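Local atomic coordinates of solute-binding periplasmic protein of iron/siderophore ABC transporter (Yersinia pestis, PDB entry 6B2Y), a protein that probably binds an iron chelate in the periplasm of Yersinia pestis and delivers it to a partner ABC transporter for iron uptake. Residues G63-A68 and V162-S167; V69-G74 and N335-V340; N75-R80 and F371-P376; P174-L179 and E190-F195. All coordinates share one frame; numbering follows the deposited sequence.

Contact 1 (G63-A68 and V162-S167); sequences GRLFYA and VDFRNS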
# COMPACT_ATOMS: atom_id res chain seq x y z
N GLY A 63 -7.44 3.01 -8.81
CA GLY A 63 -8.10 1.74 -8.57
C GLY A 63 -7.77 1.14 -7.22
O GLY A 63 -8.63 0.53 -6.56
N ARG A 64 -6.53 1.30 -6.78
CA ARG A 64 -6.11 0.67 -5.54
C ARG A 64 -6.64 1.39 -4.30
O ARG A 64 -6.44 0.90 -3.19
CB ARG A 64 -4.59 0.55 -5.53
CG ARG A 64 -4.12 -0.60 -6.48
CD ARG A 64 -2.64 -0.56 -6.74
NE ARG A 64 -2.26 0.57 -7.58
CZ ARG A 64 -1.01 0.90 -7.87
NH1 ARG A 64 0.00 0.18 -7.39
NH2 ARG A 64 -0.76 1.94 -8.65
N LEU A 65 -7.38 2.49 -4.46
CA LEU A 65 -8.15 3.02 -3.33
C LEU A 65 -9.23 2.06 -2.89
O LEU A 65 -9.83 2.25 -1.82
CB LEU A 65 -8.74 4.39 -3.69
CG LEU A 65 -7.65 5.47 -3.71
CD1 LEU A 65 -8.16 6.81 -4.24
CD2 LEU A 65 -7.01 5.62 -2.31
N PHE A 66 -9.50 1.01 -3.67
CA PHE A 66 -10.40 -0.04 -3.23
C PHE A 66 -9.96 -0.64 -1.90
O PHE A 66 -10.81 -1.02 -1.09
CB PHE A 66 -10.50 -1.12 -4.30
CG PHE A 66 -11.25 -2.34 -3.85
CD1 PHE A 66 -12.61 -2.26 -3.57
CD2 PHE A 66 -10.61 -3.56 -3.69
CE1 PHE A 66 -13.31 -3.38 -3.15
CE2 PHE A 66 -11.31 -4.67 -3.27
CZ PHE A 66 -12.66 -4.58 -3.00
N TYR A 67 -8.64 -0.74 -1.65
CA TYR A 67 -8.21 -1.29 -0.37
C TYR A 67 -8.82 -0.50 0.78
O TYR A 67 -9.35 -1.07 1.74
CB TYR A 67 -6.69 -1.27 -0.24
CG TYR A 67 -5.92 -1.96 -1.33
CD1 TYR A 67 -6.27 -3.22 -1.81
CD2 TYR A 67 -4.79 -1.34 -1.88
CE1 TYR A 67 -5.53 -3.84 -2.82
CE2 TYR A 67 -4.06 -1.94 -2.88
CZ TYR A 67 -4.43 -3.19 -3.35
OH TYR A 67 -3.68 -3.76 -4.34
N ALA A 68 -8.76 0.83 0.70
CA ALA A 68 -9.29 1.66 1.78
C ALA A 68 -10.80 1.53 1.88
O ALA A 68 -11.35 1.40 2.98
CB ALA A 68 -8.87 3.12 1.58
N VAL A 162 -7.56 11.69 -0.57
CA VAL A 162 -6.98 10.99 0.58
C VAL A 162 -5.48 10.88 0.36
O VAL A 162 -4.96 11.21 -0.71
CB VAL A 162 -7.60 9.60 0.79
CG1 VAL A 162 -9.08 9.71 1.15
CG2 VAL A 162 -7.38 8.72 -0.47
N ASP A 163 -4.76 10.42 1.39
CA ASP A 163 -3.35 10.10 1.20
C ASP A 163 -2.93 8.95 2.10
O ASP A 163 -3.04 9.04 3.33
CB ASP A 163 -2.45 11.30 1.48
CG ASP A 163 -0.97 10.94 1.34
OD1 ASP A 163 -0.59 10.39 0.29
OD2 ASP A 163 -0.20 11.17 2.30
N PHE A 164 -2.43 7.88 1.47
CA PHE A 164 -1.73 6.78 2.11
C PHE A 164 -0.32 6.63 1.58
O PHE A 164 0.39 5.68 1.97
CB PHE A 164 -2.48 5.45 1.89
CG PHE A 164 -3.90 5.49 2.33
CD1 PHE A 164 -4.22 5.49 3.69
CD2 PHE A 164 -4.93 5.54 1.39
CE1 PHE A 164 -5.52 5.50 4.11
CE2 PHE A 164 -6.25 5.57 1.80
CZ PHE A 164 -6.55 5.56 3.16
N ARG A 165 0.11 7.53 0.70
CA ARG A 165 1.34 7.36 -0.07
C ARG A 165 2.42 8.35 0.31
O ARG A 165 3.58 7.96 0.50
CB ARG A 165 1.02 7.51 -1.57
CG ARG A 165 2.08 6.85 -2.48
CD ARG A 165 1.96 7.32 -3.94
NE ARG A 165 1.96 8.78 -3.98
CZ ARG A 165 0.96 9.52 -4.44
NH1 ARG A 165 -0.12 8.93 -4.94
NH2 ARG A 165 1.06 10.85 -4.41
N ASN A 166 2.09 9.64 0.40
CA ASN A 166 3.11 10.65 0.67
C ASN A 166 3.61 10.55 2.10
O ASN A 166 4.82 10.40 2.35
CB ASN A 166 2.54 12.04 0.41
CG ASN A 166 2.18 12.26 -1.05
OD1 ASN A 166 2.55 11.46 -1.90
ND2 ASN A 166 1.49 13.36 -1.34
N SER A 167 2.70 10.63 3.06
CA SER A 167 3.06 10.59 4.47
C SER A 167 2.10 9.67 5.20
O SER A 167 1.18 10.13 5.90
CB SER A 167 3.03 12.01 5.06
OG SER A 167 3.65 12.91 4.14

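Contact 2 (V69-G74 and N335-V340); sequences VSLLEG and NSPYNV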
# COMPACT_ATOMS: atom_id res chain seq x y z
N VAL A 69 -11.48 1.53 0.74
CA VAL A 69 -12.94 1.45 0.74
C VAL A 69 -13.40 0.09 1.25
O VAL A 69 -14.42 0.01 1.96
CB VAL A 69 -13.47 1.78 -0.66
CG1 VAL A 69 -14.97 1.43 -0.80
CG2 VAL A 69 -13.24 3.24 -0.97
N SER A 70 -12.65 -0.97 0.95
CA SER A 70 -13.03 -2.31 1.40
C SER A 70 -13.16 -2.40 2.92
O SER A 70 -13.96 -3.20 3.43
CB SER A 70 -12.01 -3.35 0.91
OG SER A 70 -10.80 -3.30 1.66
N LEU A 71 -12.38 -1.59 3.67
CA LEU A 71 -12.45 -1.64 5.13
C LEU A 71 -13.76 -1.09 5.69
O LEU A 71 -14.05 -1.31 6.87
CB LEU A 71 -11.28 -0.86 5.74
CG LEU A 71 -9.89 -1.41 5.39
CD1 LEU A 71 -8.81 -0.41 5.78
CD2 LEU A 71 -9.64 -2.76 6.06
N LEU A 72 -14.55 -0.40 4.87
CA LEU A 72 -15.78 0.24 5.33
C LEU A 72 -17.03 -0.50 4.89
O LEU A 72 -18.11 -0.22 5.43
CB LEU A 72 -15.86 1.68 4.82
CG LEU A 72 -14.66 2.55 5.16
CD1 LEU A 72 -14.76 3.97 4.57
CD2 LEU A 72 -14.44 2.59 6.67
N GLU A 73 -16.91 -1.41 3.93
CA GLU A 73 -18.05 -1.97 3.21
C GLU A 73 -18.51 -3.32 3.73
O GLU A 73 -19.50 -3.86 3.21
CB GLU A 73 -17.70 -2.08 1.72
CG GLU A 73 -17.51 -0.72 1.08
CD GLU A 73 -18.75 0.15 1.18
OE1 GLU A 73 -19.51 0.21 0.18
OE2 GLU A 73 -18.95 0.78 2.25
N GLY A 74 -17.82 -3.89 4.72
CA GLY A 74 -18.27 -5.13 5.33
C GLY A 74 -18.35 -6.28 4.34
O GLY A 74 -17.42 -6.54 3.56
N ASN A 335 0.81 2.26 -0.60
CA ASN A 335 -0.35 3.14 -0.77
C ASN A 335 -1.61 2.41 -0.33
O ASN A 335 -2.55 2.20 -1.11
CB ASN A 335 -0.46 3.61 -2.22
CG ASN A 335 -1.43 4.75 -2.38
OD1 ASN A 335 -1.82 5.38 -1.40
ND2 ASN A 335 -1.82 5.04 -3.62
N SER A 336 -1.66 2.00 0.94
CA SER A 336 -2.82 1.25 1.43
C SER A 336 -2.92 1.36 2.94
O SER A 336 -1.89 1.20 3.61
CB SER A 336 -2.73 -0.23 1.06
OG SER A 336 -3.65 -0.99 1.85
N PRO A 337 -4.11 1.56 3.50
CA PRO A 337 -4.23 1.56 4.97
C PRO A 337 -3.97 0.20 5.61
O PRO A 337 -3.90 0.12 6.85
CB PRO A 337 -5.66 2.03 5.22
CG PRO A 337 -6.40 1.65 3.92
CD PRO A 337 -5.39 1.83 2.83
N TYR A 338 -3.79 -0.86 4.82
CA TYR A 338 -3.33 -2.12 5.39
C TYR A 338 -1.87 -2.06 5.80
O TYR A 338 -1.34 -3.05 6.31
CB TYR A 338 -3.46 -3.27 4.38
CG TYR A 338 -4.83 -3.74 3.93
CD1 TYR A 338 -4.99 -5.04 3.45
CD2 TYR A 338 -5.94 -2.90 3.93
CE1 TYR A 338 -6.22 -5.49 3.01
CE2 TYR A 338 -7.18 -3.34 3.49
CZ TYR A 338 -7.31 -4.63 3.02
OH TYR A 338 -8.53 -5.08 2.56
N ASN A 339 -1.21 -0.92 5.60
CA ASN A 339 0.24 -0.82 5.75
C ASN A 339 0.73 -1.14 7.16
O ASN A 339 1.95 -1.30 7.34
CB ASN A 339 0.73 0.57 5.31
CG ASN A 339 0.20 1.71 6.18
OD1 ASN A 339 0.15 1.61 7.40
ND2 ASN A 339 -0.18 2.83 5.54
N VAL A 340 -0.16 -1.23 8.16
CA VAL A 340 0.29 -1.65 9.49
C VAL A 340 0.95 -3.02 9.41
O VAL A 340 1.84 -3.34 10.22
CB VAL A 340 -0.88 -1.62 10.50
CG1 VAL A 340 -2.05 -2.47 10.04
CG2 VAL A 340 -0.41 -2.04 11.92

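Contact 3 (N75-R80 and F371-P376); sequences NKPLDR and FLAVEP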
# COMPACT_ATOMS: atom_id res chain seq x y z
N ASN A 75 -19.49 -6.98 4.38
CA ASN A 75 -19.84 -8.13 3.55
C ASN A 75 -20.17 -7.77 2.11
O ASN A 75 -20.43 -8.69 1.31
CB ASN A 75 -21.05 -8.84 4.15
CG ASN A 75 -20.71 -9.59 5.40
OD1 ASN A 75 -19.56 -9.96 5.63
ND2 ASN A 75 -21.72 -9.81 6.24
N LYS A 76 -20.22 -6.50 1.74
CA LYS A 76 -20.64 -6.09 0.39
C LYS A 76 -19.61 -5.14 -0.21
O LYS A 76 -19.93 -4.00 -0.56
CB LYS A 76 -22.03 -5.46 0.43
CG LYS A 76 -23.12 -6.50 0.75
CD LYS A 76 -24.36 -5.86 1.38
CE LYS A 76 -25.03 -4.90 0.41
NZ LYS A 76 -25.20 -5.53 -0.92
N PRO A 77 -18.38 -5.61 -0.42
CA PRO A 77 -17.29 -4.70 -0.82
C PRO A 77 -17.50 -3.99 -2.14
O PRO A 77 -16.99 -2.88 -2.33
CB PRO A 77 -16.07 -5.64 -0.89
CG PRO A 77 -16.67 -7.01 -1.12
CD PRO A 77 -17.90 -7.00 -0.27
N LEU A 78 -18.23 -4.59 -3.08
CA LEU A 78 -18.33 -4.03 -4.42
C LEU A 78 -19.64 -3.31 -4.68
O LEU A 78 -19.79 -2.69 -5.73
CB LEU A 78 -18.15 -5.15 -5.46
CG LEU A 78 -16.80 -5.84 -5.37
CD1 LEU A 78 -16.67 -6.97 -6.36
CD2 LEU A 78 -15.66 -4.84 -5.54
N ASP A 79 -20.57 -3.36 -3.72
CA ASP A 79 -21.94 -2.92 -3.94
C ASP A 79 -22.05 -1.48 -4.43
O ASP A 79 -22.96 -1.15 -5.21
CB ASP A 79 -22.72 -3.12 -2.63
CG ASP A 79 -24.16 -3.46 -2.85
OD1 ASP A 79 -24.49 -4.66 -2.82
OD2 ASP A 79 -24.97 -2.51 -3.01
N ARG A 80 -21.18 -0.58 -3.96
CA ARG A 80 -21.31 0.84 -4.27
C ARG A 80 -20.28 1.33 -5.27
O ARG A 80 -20.22 2.54 -5.52
CB ARG A 80 -21.23 1.69 -3.01
CG ARG A 80 -22.29 1.38 -1.99
CD ARG A 80 -22.41 2.52 -0.99
NE ARG A 80 -21.37 2.45 0.03
CZ ARG A 80 -21.14 3.40 0.93
NH1 ARG A 80 -21.87 4.51 0.91
NH2 ARG A 80 -20.17 3.24 1.83
N PHE A 371 -12.97 -6.94 9.07
CA PHE A 371 -13.33 -5.88 8.15
C PHE A 371 -13.64 -6.32 6.72
O PHE A 371 -14.31 -5.56 6.00
CB PHE A 371 -12.20 -4.83 8.10
CG PHE A 371 -11.88 -4.24 9.44
CD1 PHE A 371 -12.74 -3.31 10.01
CD2 PHE A 371 -10.76 -4.63 10.14
CE1 PHE A 371 -12.46 -2.77 11.26
CE2 PHE A 371 -10.49 -4.10 11.39
CZ PHE A 371 -11.35 -3.18 11.95
N LEU A 372 -13.23 -7.51 6.30
CA LEU A 372 -13.30 -7.86 4.89
C LEU A 372 -14.26 -9.04 4.66
O LEU A 372 -14.70 -9.71 5.60
CB LEU A 372 -11.91 -8.19 4.36
CG LEU A 372 -10.91 -7.03 4.49
CD1 LEU A 372 -9.59 -7.47 3.89
CD2 LEU A 372 -11.43 -5.77 3.80
N ALA A 373 -14.56 -9.28 3.38
CA ALA A 373 -15.48 -10.33 2.96
C ALA A 373 -14.78 -11.49 2.26
O ALA A 373 -15.47 -12.40 1.76
CB ALA A 373 -16.54 -9.74 2.03
N VAL A 374 -13.46 -11.48 2.19
CA VAL A 374 -12.68 -12.56 1.60
C VAL A 374 -11.75 -13.14 2.66
O VAL A 374 -11.45 -12.50 3.67
CB VAL A 374 -11.87 -12.11 0.35
CG1 VAL A 374 -12.80 -11.75 -0.78
CG2 VAL A 374 -10.98 -10.92 0.69
N GLU A 375 -11.30 -14.36 2.41
CA GLU A 375 -10.33 -14.99 3.28
C GLU A 375 -8.92 -14.52 2.93
O GLU A 375 -8.60 -14.30 1.75
CB GLU A 375 -10.39 -16.51 3.16
CG GLU A 375 -10.55 -17.22 4.49
CD GLU A 375 -11.72 -16.68 5.28
OE1 GLU A 375 -11.53 -16.26 6.44
OE2 GLU A 375 -12.85 -16.68 4.74
N PRO A 376 -8.05 -14.38 3.93
CA PRO A 376 -6.64 -14.13 3.63
C PRO A 376 -6.04 -15.30 2.87
O PRO A 376 -6.41 -16.46 3.06
CB PRO A 376 -6.00 -13.96 5.01
CG PRO A 376 -6.95 -14.56 5.97
CD PRO A 376 -8.32 -14.39 5.37

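Contact 4 (P174-L179 and E190-F195); sequences PSMRLL and ENYINF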
# COMPACT_ATOMS: atom_id res chain seq x y z
N PRO A 174 -6.18 9.95 9.54
CA PRO A 174 -7.07 11.00 9.00
C PRO A 174 -7.76 10.59 7.71
O PRO A 174 -8.94 10.90 7.54
CB PRO A 174 -6.12 12.18 8.79
CG PRO A 174 -5.09 12.03 9.86
CD PRO A 174 -4.86 10.50 9.89
N SER A 175 -7.05 9.92 6.79
CA SER A 175 -7.69 9.53 5.53
C SER A 175 -8.85 8.57 5.78
O SER A 175 -9.88 8.64 5.11
CB SER A 175 -6.68 8.89 4.58
OG SER A 175 -5.75 9.85 4.11
N MET A 176 -8.68 7.64 6.73
CA MET A 176 -9.78 6.71 7.01
C MET A 176 -10.95 7.41 7.68
O MET A 176 -12.11 7.08 7.39
CB MET A 176 -9.29 5.54 7.88
CG MET A 176 -8.34 4.55 7.21
SD MET A 176 -9.00 3.86 5.66
CE MET A 176 -10.52 3.12 6.29
N ARG A 177 -10.70 8.37 8.58
CA ARG A 177 -11.83 9.10 9.16
C ARG A 177 -12.58 9.87 8.07
O ARG A 177 -13.82 9.83 8.01
CB ARG A 177 -11.36 10.06 10.26
CG ARG A 177 -12.54 10.82 10.91
CD ARG A 177 -12.11 11.67 12.14
NE ARG A 177 -11.53 10.82 13.18
CZ ARG A 177 -10.21 10.70 13.39
NH1 ARG A 177 -9.35 11.39 12.65
NH2 ARG A 177 -9.76 9.89 14.33
N LEU A 178 -11.83 10.53 7.19
CA LEU A 178 -12.43 11.27 6.08
C LEU A 178 -13.28 10.37 5.18
O LEU A 178 -14.38 10.75 4.76
CB LEU A 178 -11.33 11.95 5.27
CG LEU A 178 -11.69 12.45 3.87
CD1 LEU A 178 -12.60 13.67 4.01
CD2 LEU A 178 -10.38 12.84 3.19
N LEU A 179 -12.75 9.20 4.81
CA LEU A 179 -13.54 8.26 4.01
C LEU A 179 -14.79 7.81 4.76
O LEU A 179 -15.87 7.69 4.15
CB LEU A 179 -12.69 7.04 3.63
CG LEU A 179 -11.71 7.28 2.49
CD1 LEU A 179 -10.78 6.07 2.24
CD2 LEU A 179 -12.46 7.67 1.21
N GLU A 190 -14.06 4.31 12.49
CA GLU A 190 -13.57 4.33 13.87
C GLU A 190 -13.07 2.96 14.31
O GLU A 190 -12.03 2.85 14.96
CB GLU A 190 -14.68 4.83 14.81
CG GLU A 190 -14.22 4.87 16.26
CD GLU A 190 -15.17 5.64 17.17
OE1 GLU A 190 -15.91 6.51 16.68
OE2 GLU A 190 -15.15 5.36 18.38
N ASN A 191 -13.80 1.89 13.95
CA ASN A 191 -13.33 0.54 14.29
C ASN A 191 -11.96 0.28 13.69
O ASN A 191 -11.06 -0.25 14.36
CB ASN A 191 -14.34 -0.52 13.82
CG ASN A 191 -15.66 -0.45 14.56
OD1 ASN A 191 -15.74 0.15 15.65
ND2 ASN A 191 -16.70 -1.04 13.98
N TYR A 192 -11.76 0.66 12.42
CA TYR A 192 -10.46 0.40 11.81
C TYR A 192 -9.37 1.28 12.43
O TYR A 192 -8.25 0.81 12.66
CB TYR A 192 -10.51 0.57 10.29
CG TYR A 192 -9.22 0.07 9.71
CD1 TYR A 192 -8.96 -1.29 9.59
CD2 TYR A 192 -8.19 0.96 9.39
CE1 TYR A 192 -7.76 -1.76 9.12
CE2 TYR A 192 -6.97 0.50 8.92
CZ TYR A 192 -6.76 -0.85 8.78
OH TYR A 192 -5.56 -1.30 8.32
N ILE A 193 -9.68 2.55 12.72
CA ILE A 193 -8.67 3.45 13.31
C ILE A 193 -8.15 2.88 14.61
O ILE A 193 -6.94 2.87 14.87
CB ILE A 193 -9.26 4.85 13.50
CG1 ILE A 193 -9.35 5.58 12.16
CG2 ILE A 193 -8.47 5.67 14.53
CD1 ILE A 193 -10.46 6.65 12.14
N ASN A 194 -9.06 2.39 15.45
CA ASN A 194 -8.66 1.76 16.71
C ASN A 194 -7.84 0.50 16.48
O ASN A 194 -6.83 0.29 17.16
CB ASN A 194 -9.92 1.46 17.54
CG ASN A 194 -10.46 2.69 18.24
OD1 ASN A 194 -9.72 3.63 18.46
ND2 ASN A 194 -11.74 2.69 18.59
N PHE A 195 -8.24 -0.35 15.52
CA PHE A 195 -7.48 -1.56 15.23
C PHE A 195 -6.08 -1.23 14.73
O PHE A 195 -5.09 -1.86 15.12
CB PHE A 195 -8.24 -2.41 14.20
CG PHE A 195 -7.43 -3.56 13.63
CD1 PHE A 195 -7.38 -4.79 14.28
CD2 PHE A 195 -6.73 -3.41 12.44
CE1 PHE A 195 -6.64 -5.85 13.75
CE2 PHE A 195 -5.99 -4.46 11.90
CZ PHE A 195 -5.95 -5.69 12.56

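Contact 1 (G63-A68 and V162-S167)
Leu-65 and Val-162 meet tip to tip, Leu-65 CD2 lying 3.6 Å from Val-162 CG2. The CB bond of the leucine points neither at the loop nor away from it, but with CG opposite the carbonyl carbon (chi1 -73°) the branch ends at Val-162. The same methyl, Leu-65 CD2, also comes to the edge of the Phe-164 ring, near the ring plane, 4.2 Å from CE2. One turn of chain further on, Ala-68 faces the loop directly. Its CB approaches that ring obliquely, 3.6 Å from Phe-164 CE2 and 3.7 Å from CZ. The contact is therefore apolar and buried: Leu-65 and Ala-68 of one segment pack on Val-162 and the CE2 side of the Phe-164 ring in the other, with no hydrogen bond between them.

Behind this first shell, Asp-163 points away from the contact and ties the loop to itself. Its OD1 accepts from Asn-166 N (2.8 Å) through the syn lone pair, and from Arg-165 N at 3.0 Å, this second donor standing 60° out of the carboxylate plane, as in an Asx turn. Asp-163 OD2 takes Ser-167 N, also by its syn lone pair, and receives Asn-171 ND2 from the following helix. These bonds fix the course of the chain just after Phe-164.

The loop follows strand 159-162, an outermost strand of the five-stranded parallel sheet. Leu-179 of helix 168-182 touches both Ala-68 and Val-162, while Ser-175 touches Val-162 and Phe-164, so the 63-68 segment, leading into helix 66-70, packs where strand 159-162 gives way to helix 168-182.

Contact 2 (V69-G74 and N335-V340)
The ST turn leading into helix 340-350, in which Ser-336 OG accepts from Tyr-338 N, presents Pro-337 and Tyr-338 to Ser-70 and Leu-71 around the end of helix 66-70. Tyr-338 OH donates to Ser-70 OG over 3.0 Å, with the serine oxygen at the ring's edge and near its plane. Ser-70 OG is also hydrogen-bonded to Tyr-67 O one turn back, so this buried hydroxyl has two partners, one across the contact and one in its own helix. A chi1 of 76° places OG where it meets both.

Leu-71 divides its two methyls between the partners. Its side chain and that of Tyr-338 cross at a slant, Leu-71 CD2 lying 3.6 Å from Tyr-338 CE2. Leu-71 and Pro-337 instead run past one another in opposite senses, with Leu-71 CD1 3.7 Å from Pro-337 CG. A sodium ion lies about 3 Å from the Tyr-338 side chain.

All four touching residues are buried. Helix 360-371 flanks the contact through Leu-367, which touches both Leu-71 and Tyr-338, and helix 168-182 contributes Met-176 against Leu-71 and Pro-337. The contact thus joins the end of helix 66-70 to the approach to helix 340-350.

Contact 3 (N75-R80 and F371-P376)
With phi -110° and psi 4°, Ala-373 bends the chain just after Leu-372 has left the helical conformation at the end of helix 360-371, and its methyl points at the 75-80 segment. On the other side, Pro-77 has its phi at -62°, a value that suits the second position of the type I beta turn running from Lys-76 to Asp-79. The turn is closed by Asp-79 N donating to Lys-76 O at 3.3 Å.

Ala-373 CB is the atom on which the contact rests. It lies 3.8 Å from Pro-77 CD and 4.2 Å from Pro-77 CG, at the side of the pyrrolidine ring next to its nitrogen. It also sits 4.0 Å from Asn-75 CA, where it meets backbone. The asparagine CB is directed away, though the side chain turns back to bring Asn-75 OD1 within 4.7 Å of Ala-373 CB. The chains approach to 4.9 Å between Asn-75 CA and Ala-373 CA. No hydrogen bond crosses here; the contact is van der Waals packing and partly buried, Asn-75 being exposed and Pro-77 buried.

Pro-77 is further packed against Tyr-99 of helix 93-102 and against Phe-103, and Val-374 also reaches Tyr-99. Beyond the turn, Arg-80 forms a salt bridge with Glu-73. The arrangement is a loop-to-loop contact, in which a proline-bearing beta turn before strand 81-85 of the parallel sheet meets the linker from helix 360-371 to strand 381-383 of the mixed sheet.

Contact 4 (P174-L179 and E190-F195)
The Arg-177 guanidinium lays one face over Ile-193, whose CD1 sits 3.9 Å above the plane, offset toward the rim, and 4.0 Å from Arg-177 NH2. The Tyr-192 ring is approached obliquely by Met-176, with CG 4.2 Å from Tyr-192 CD2, and it also packs edge-to-face with the ring of Phe-371.

The arginine gets its group there by a bend. CG stands opposite the backbone N (chi1 -179°) and the chain runs extended until chi3 (-60°) folds it, so that the side chain crosses Ile-193 at about a right angle. Ile-193 CD1 sits in the crook of the bent arginine, being also 4.0 Å from Arg-177 N. Further back on the same branch, Ile-193 CG1 is 4.3 Å from Met-176 CB. Met-176 and Tyr-192 form the buried, apolar side; toward solvent, the Ile-193 methyl lies against a face of the arginine. No hydrogen bond spans the interface.

Tyr-192 OH is satisfied away from this pair of helices, by a hydrogen bond with Pro-337 O.

The two segments run nearly antiparallel, at 167°, with axes 9.4 Å apart at closest approach, and belong to successive helices, 168-182 and 186-207, joined by a short connection: a helical hairpin. On its inner side helix 168-182 rests on strand 159-162, Leu-178 and Leu-179 both touching Val-162. Helix 186-207 also packs against helix 360-371, where Tyr-192 meets Leu-367 and Phe-195 touches Thr-363 and Ser-366.

How the contacts relate
From the N terminus, the chain passes through 63-68, 69-74 and 75-80 in succession, and each finds a partner much later. Contact 1 closes the first loop at 162-167, within the parallel-sheet lobe. Contact 2 closes at 335-340 and contact 3 at 371-376, after the chain has passed through four of the five strands of the mixed sheet. Contacts 1, 2 and 3 cross one another pairwise, their segments alternating. Contact 4 follows contact 1 in series and is nested inside the loops of contacts 2 and 3. Contacts 1 to 3 tie the 63-80 region to the loop before helix 168-182, the approach to helix 340-350 and the end of helix 360-371; contact 4 joins the two hairpin helices to each other.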